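Local atomic coordinates of enoyl-CoA hydratase/isomerase (Shewanella pealeana, PDB entry 4KPK), a protein that probably acts as an isomerase of the enoyl-CoA hydratase/isomerase (crotonase) family. Residues 242-245 / 246-250; 159-162 / 163-167. All blocks are in the same frame, centred on the assembly; numbering follows the deposited sequence.

Overall arrangement
Contact 1 (242-250) lies within helix 238-251, towards the C-terminal part of the chain, and contact 2 (159-167) turns the chain out of strand 158-161 of the main sheet. Their centres are 27 Å apart, on opposite sides of the chain's centre, and their nearest atoms stay about 11 Å from each other, so they do not touch. Two indirect links join them. K245 of contact 1 forms a salt bridge with D157, the residue just ahead of strand 158-161, and both contacts reach helix 191-200 of a second subunit, where Q191 and R195 meet contact 1 and R192 packs on A159. Both lie inside the same crotonase-family region of the chain.

Contact 1: residues 242-245 / 246-250; sequences AWVK and CLLSS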
ATOM      1  N   ALA A 242       0.950 -12.354  19.440  1.00 22.40           N
ATOM      2  CA  ALA A 242      -0.241 -11.494  19.775  1.00 20.20           C
ATOM      3  C   ALA A 242       0.089 -10.034  19.795  1.00 20.68           C
ATOM      4  O   ALA A 242      -0.686  -9.182  19.323  1.00 22.42           O
ATOM      5  CB  ALA A 242      -0.832 -11.910  21.120  1.00 21.32           C
ATOM      6  N   TRP A 243       1.260  -9.703  20.339  1.00 24.93           N
ATOM      7  CA  TRP A 243       1.689  -8.289  20.363  1.00 24.61           C
ATOM      8  C   TRP A 243       2.065  -7.747  19.003  1.00 22.47           C
ATOM      9  O   TRP A 243       1.885  -6.573  18.773  1.00 19.05           O
ATOM     10  CB  TRP A 243       2.826  -8.063  21.362  1.00 29.07           C
ATOM     11  CG  TRP A 243       2.364  -8.074  22.801  1.00 32.15           C
ATOM     12  CD1 TRP A 243       1.392  -8.903  23.352  1.00 34.98           C
ATOM     13  CD2 TRP A 243       2.864  -7.282  23.892  1.00 34.41           C
ATOM     14  NE1 TRP A 243       1.264  -8.669  24.690  1.00 33.78           N
ATOM     15  CE2 TRP A 243       2.153  -7.689  25.060  1.00 37.06           C
ATOM     16  CE3 TRP A 243       3.845  -6.273  24.006  1.00 33.66           C
ATOM     17  CZ2 TRP A 243       2.371  -7.107  26.306  1.00 36.74           C
ATOM     18  CZ3 TRP A 243       4.075  -5.706  25.250  1.00 36.22           C
ATOM     19  CH2 TRP A 243       3.333  -6.125  26.391  1.00 38.61           C
ATOM     20  N   VAL A 244       2.594  -8.605  18.087  1.00 25.83           N
ATOM     21  CA  VAL A 244       2.916  -8.191  16.733  1.00 23.02           C
ATOM     22  C   VAL A 244       1.626  -7.746  16.136  1.00 21.92           C
ATOM     23  O   VAL A 244       1.579  -6.732  15.497  1.00 25.75           O
ATOM     24  CB  VAL A 244       3.499  -9.347  15.841  1.00 28.66           C
ATOM     25  CG1 VAL A 244       3.141  -9.169  14.352  1.00 29.45           C
ATOM     26  CG2 VAL A 244       5.019  -9.427  15.956  1.00 30.49           C
ATOM     27  N   LYS A 245       0.557  -8.519  16.338  1.00 23.04           N
ATOM     28  CA  LYS A 245      -0.705  -8.209  15.705  1.00 26.15           C
ATOM     29  C   LYS A 245      -1.320  -6.889  16.222  1.00 23.83           C
ATOM     30  O   LYS A 245      -1.847  -6.174  15.395  1.00 22.76           O
ATOM     31  CB  LYS A 245      -1.734  -9.336  15.809  1.00 26.45           C
ATOM     32  CG  LYS A 245      -1.418 -10.610  15.020  1.00 29.89           C
ATOM     33  CD  LYS A 245      -2.552 -11.641  15.114  1.00 25.91           C
ATOM     34  CE  LYS A 245      -3.694 -11.271  14.162  1.00 27.38           C
ATOM     35  NZ  LYS A 245      -4.514 -12.438  13.731  1.00 29.33           N
ATOM     36  N   CYS A 246      -1.243  -6.582  17.528  1.00 22.34           N
ATOM     37  CA  CYS A 246      -1.879  -5.365  18.057  1.00 23.63           C
ATOM     38  C   CYS A 246      -1.072  -4.245  17.530  1.00 23.49           C
ATOM     39  O   CYS A 246      -1.597  -3.229  17.154  1.00 27.63           O
ATOM     40  CB  CYS A 246      -1.865  -5.266  19.613  1.00 26.76           C
ATOM     41  SG  CYS A 246      -2.759  -6.582  20.466  1.00 37.79           S
ATOM     42  N   LEU A 247       0.242  -4.437  17.479  1.00 28.70           N
ATOM     43  CA  LEU A 247       1.143  -3.373  17.051  1.00 28.26           C
ATOM     44  C   LEU A 247       0.873  -3.005  15.595  1.00 26.05           C
ATOM     45  O   LEU A 247       0.660  -1.851  15.256  1.00 23.05           O
ATOM     46  CB  LEU A 247       2.579  -3.835  17.229  1.00 32.02           C
ATOM     47  CG  LEU A 247       3.707  -3.041  16.578  1.00 34.94           C
ATOM     48  CD1 LEU A 247       3.989  -1.814  17.409  1.00 36.71           C
ATOM     49  CD2 LEU A 247       4.962  -3.908  16.462  1.00 41.39           C
ATOM     50  N   LEU A 248       0.891  -3.992  14.707  1.00 25.26           N
ATOM     51  CA  LEU A 248       0.478  -3.735  13.306  1.00 23.07           C
ATOM     52  C   LEU A 248      -0.892  -3.065  13.208  1.00 21.89           C
ATOM     53  O   LEU A 248      -1.138  -2.183  12.382  1.00 20.05           O
ATOM     54  CB  LEU A 248       0.419  -5.096  12.517  1.00 24.30           C
ATOM     55  CG  LEU A 248       1.795  -5.718  12.250  1.00 22.80           C
ATOM     56  CD1 LEU A 248       1.764  -7.081  11.532  1.00 24.98           C
ATOM     57  CD2 LEU A 248       2.561  -4.722  11.416  1.00 25.44           C
ATOM     58  N   SER A 249      -1.827  -3.524  14.004  1.00 23.85           N
ATOM     59  CA  SER A 249      -3.149  -2.820  14.082  1.00 26.70           C
ATOM     60  C   SER A 249      -2.996  -1.330  14.376  1.00 25.91           C
ATOM     61  O   SER A 249      -3.534  -0.514  13.682  1.00 25.76           O
ATOM     62  CB  SER A 249      -4.051  -3.433  15.161  1.00 26.89           C
ATOM     63  OG  SER A 249      -5.387  -3.055  14.975  1.00 25.58           O
ATOM     64  N   SER A 250      -2.201  -0.998  15.377  1.00 29.13           N
ATOM     65  CA  SER A 250      -2.006   0.395  15.779  1.00 30.72           C
ATOM     66  C   SER A 250      -1.361   1.240  14.689  1.00 31.08           C
ATOM     67  O   SER A 250      -1.475   2.459  14.743  1.00 29.85           O
ATOM     68  CB  SER A 250      -1.193   0.476  17.075  1.00 31.54           C
ATOM     69  OG  SER A 250       0.211   0.224  16.863  1.00 29.94           O
TER
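L248 rests on V244 one helical turn earlier, in a continuous helix. With CG anti to its own carbonyl carbon (chi1 -70°), the leucine chain runs back over the preceding turn. Its CB stands 3.6 Å from V244 O, and CG comes slightly closer, 3.4 Å from that same oxygen. At the tip, CD1 meets V244 CG1 at 3.8 Å; the two side chains lie side by side and point the same way, making a small apolar patch. The backbone beneath is bonded i to i+4: L248 N reaches V244 O at 2.9 Å with a nearly straight N-H...O angle of 175°, and S249 N reaches K245 O at 3.0 Å. A side-chain bond adds to the backbone ones: S250 OG donates to L247 O at 2.7 Å, in the carbonyl plane on a lone pair. The apolar patch faces a second subunit, whose V172 packs on V244 and whose R195 packs on L248. Elsewhere along helix 238-251, W243 and L247 lean on helix 258-273, with R267 making a cation-pi contact with the indole, while K245 NZ forms a salt bridge with D157, just ahead of strand 158-161, and a hydrogen bond with F133 O.

Contact 2: residues 159-162 / 163-167; sequences AIAN and ERASF
A165 folds back beside A161 and N162 through a type I beta turn, N162 to A165, by which the chain leaves strand 158-161 of the crotonase-fold sheet. E163 occupies the second position of the turn. Its backbone N donates to D220 OD1 in a neighbouring loop, while its CB lies 3.7 Å from N162 C and the carboxylate end leads outward from the turn. R164 follows with its chain extended from CG to NE, also leading away; of its side chain CB comes nearest, 4.0 Å from N162 OD1. At A165 the turn closes. Its backbone N donates to N162 O at 3.2 Å, but the approach is from above the carbonyl plane, 61° out of it, and not on a lone pair.

The asparagine side chain sits inside this bend. CG lies between the backbone N and the carbonyl carbon (chi1 69°), which swings OD1 over the turn to 3.1 Å from A165 N, at an angle too poor for a hydrogen bond. What OD1 does accept is the N-H of G143, in the loop after strand 137-141, and so the turn is tied to the neighbouring strand's end. With an alanine here, the backbone N of G143 would probably be left without its acceptor and the turn would lose this tie to the loop beside it.

Beyond the polar part, the A165 methyl points back at the strand, its CB lying 3.6 Å from A161 CB, and the two alanines are buried together. F167 comes last. Its ring meets that of F204, the planes about 25° apart, and its CZ lies 3.8 Å from A165 CB.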
ATOM      1  N   ALA A 159      -2.705 -16.762   3.811  1.00 25.32           N
ATOM      2  CA  ALA A 159      -3.637 -17.395   2.896  1.00 23.78           C
ATOM      3  C   ALA A 159      -2.891 -18.096   1.718  1.00 22.72           C
ATOM      4  O   ALA A 159      -1.959 -17.530   1.044  1.00 21.94           O
ATOM      5  CB  ALA A 159      -4.608 -16.365   2.356  1.00 24.74           C
ATOM      6  N   ILE A 160      -3.309 -19.334   1.486  1.00 23.40           N
ATOM      7  CA  ILE A 160      -2.754 -20.187   0.414  1.00 25.29           C
ATOM      8  C   ILE A 160      -3.931 -20.685  -0.375  1.00 22.16           C
ATOM      9  O   ILE A 160      -4.953 -21.052   0.219  1.00 25.37           O
ATOM     10  CB  ILE A 160      -2.019 -21.378   1.035  1.00 25.79           C
ATOM     11  CG1 ILE A 160      -1.085 -20.843   2.093  1.00 27.19           C
ATOM     12  CG2 ILE A 160      -1.228 -22.158  -0.023  1.00 26.74           C
ATOM     13  CD1 ILE A 160      -0.531 -21.887   3.004  1.00 31.06           C
ATOM     14  N   ALA A 161      -3.863 -20.569  -1.676  1.00 21.96           N
ATOM     15  CA  ALA A 161      -4.939 -21.054  -2.542  1.00 23.12           C
ATOM     16  C   ALA A 161      -4.388 -22.097  -3.572  1.00 23.43           C
ATOM     17  O   ALA A 161      -3.188 -22.119  -3.775  1.00 22.69           O
ATOM     18  CB  ALA A 161      -5.597 -19.914  -3.266  1.00 21.95           C
ATOM     19  N   ASN A 162      -5.268 -22.940  -4.151  1.00 23.40           N
ATOM     20  CA  ASN A 162      -4.876 -23.849  -5.264  1.00 28.35           C
ATOM     21  C   ASN A 162      -4.945 -23.095  -6.573  1.00 30.98           C
ATOM     22  O   ASN A 162      -5.316 -21.920  -6.582  1.00 26.41           O
ATOM     23  CB  ASN A 162      -5.689 -25.154  -5.305  1.00 28.31           C
ATOM     24  CG  ASN A 162      -7.149 -24.966  -5.684  1.00 28.14           C
ATOM     25  OD1 ASN A 162      -7.633 -23.879  -6.010  1.00 27.32           O
ATOM     26  ND2 ASN A 162      -7.873 -26.063  -5.627  1.00 28.01           N
ATOM     27  N   GLU A 163      -4.549 -23.750  -7.665  1.00 33.75           N
ATOM     28  CA  GLU A 163      -4.379 -23.076  -8.955  1.00 35.39           C
ATOM     29  C   GLU A 163      -5.696 -22.680  -9.610  1.00 32.25           C
ATOM     30  O   GLU A 163      -5.752 -21.693 -10.356  1.00 27.74           O
ATOM     31  CB  GLU A 163      -3.532 -23.956  -9.901  1.00 41.80           C
ATOM     32  CG  GLU A 163      -2.034 -23.666  -9.818  1.00 43.86           C
ATOM     33  CD  GLU A 163      -1.187 -24.815 -10.329  1.00 50.00           C
ATOM     34  OE1 GLU A 163      -1.352 -25.206 -11.504  1.00 55.54           O
ATOM     35  OE2 GLU A 163      -0.325 -25.317  -9.567  1.00 57.24           O
ATOM     36  N   ARG A 164      -6.747 -23.441  -9.322  1.00 31.15           N
ATOM     37  CA  ARG A 164      -8.113 -23.144  -9.812  1.00 34.11           C
ATOM     38  C   ARG A 164      -8.845 -22.061  -8.999  1.00 32.04           C
ATOM     39  O   ARG A 164      -9.990 -21.721  -9.364  1.00 25.68           O
ATOM     40  CB  ARG A 164      -9.005 -24.386  -9.756  1.00 41.81           C
ATOM     41  CG  ARG A 164      -8.884 -25.312 -10.940  1.00 50.98           C
ATOM     42  CD  ARG A 164      -9.793 -26.521 -10.730  1.00 57.29           C
ATOM     43  NE  ARG A 164      -9.765 -27.446 -11.872  1.00 62.15           N
ATOM     44  CZ  ARG A 164     -10.364 -27.228 -13.045  1.00 68.77           C
ATOM     45  NH1 ARG A 164     -11.039 -26.100 -13.270  1.00 73.16           N
ATOM     46  NH2 ARG A 164     -10.296 -28.144 -14.011  1.00 68.29           N
ATOM     47  N   ALA A 165      -8.233 -21.552  -7.905  1.00 27.80           N
ATOM     48  CA  ALA A 165      -8.954 -20.552  -7.049  1.00 27.18           C
ATOM     49  C   ALA A 165      -9.495 -19.360  -7.802  1.00 26.96           C
ATOM     50  O   ALA A 165      -8.878 -18.825  -8.704  1.00 27.79           O
ATOM     51  CB  ALA A 165      -8.100 -20.077  -5.913  1.00 28.70           C
ATOM     52  N   SER A 166     -10.678 -18.944  -7.419  1.00 30.24           N
ATOM     53  CA  SER A 166     -11.428 -17.999  -8.189  1.00 31.93           C
ATOM     54  C   SER A 166     -11.911 -16.900  -7.259  1.00 28.74           C
ATOM     55  O   SER A 166     -12.346 -17.205  -6.137  1.00 27.92           O
ATOM     56  CB  SER A 166     -12.651 -18.732  -8.746  1.00 37.16           C
ATOM     57  OG  SER A 166     -12.788 -18.468 -10.084  1.00 41.67           O
ATOM     58  N   PHE A 167     -11.860 -15.637  -7.715  1.00 27.17           N
ATOM     59  CA  PHE A 167     -12.293 -14.487  -6.886  1.00 29.47           C
ATOM     60  C   PHE A 167     -13.083 -13.488  -7.710  1.00 30.32           C
ATOM     61  O   PHE A 167     -12.876 -13.364  -8.919  1.00 29.55           O
ATOM     62  CB  PHE A 167     -11.084 -13.784  -6.232  1.00 29.00           C
ATOM     63  CG  PHE A 167     -10.160 -14.732  -5.573  1.00 27.94           C
ATOM     64  CD1 PHE A 167     -10.329 -15.084  -4.249  1.00 26.87           C
ATOM     65  CD2 PHE A 167      -9.147 -15.342  -6.321  1.00 26.66           C
ATOM     66  CE1 PHE A 167      -9.472 -16.017  -3.673  1.00 28.50           C
ATOM     67  CE2 PHE A 167      -8.305 -16.234  -5.759  1.00 24.77           C
ATOM     68  CZ  PHE A 167      -8.473 -16.608  -4.442  1.00 26.83           C
TER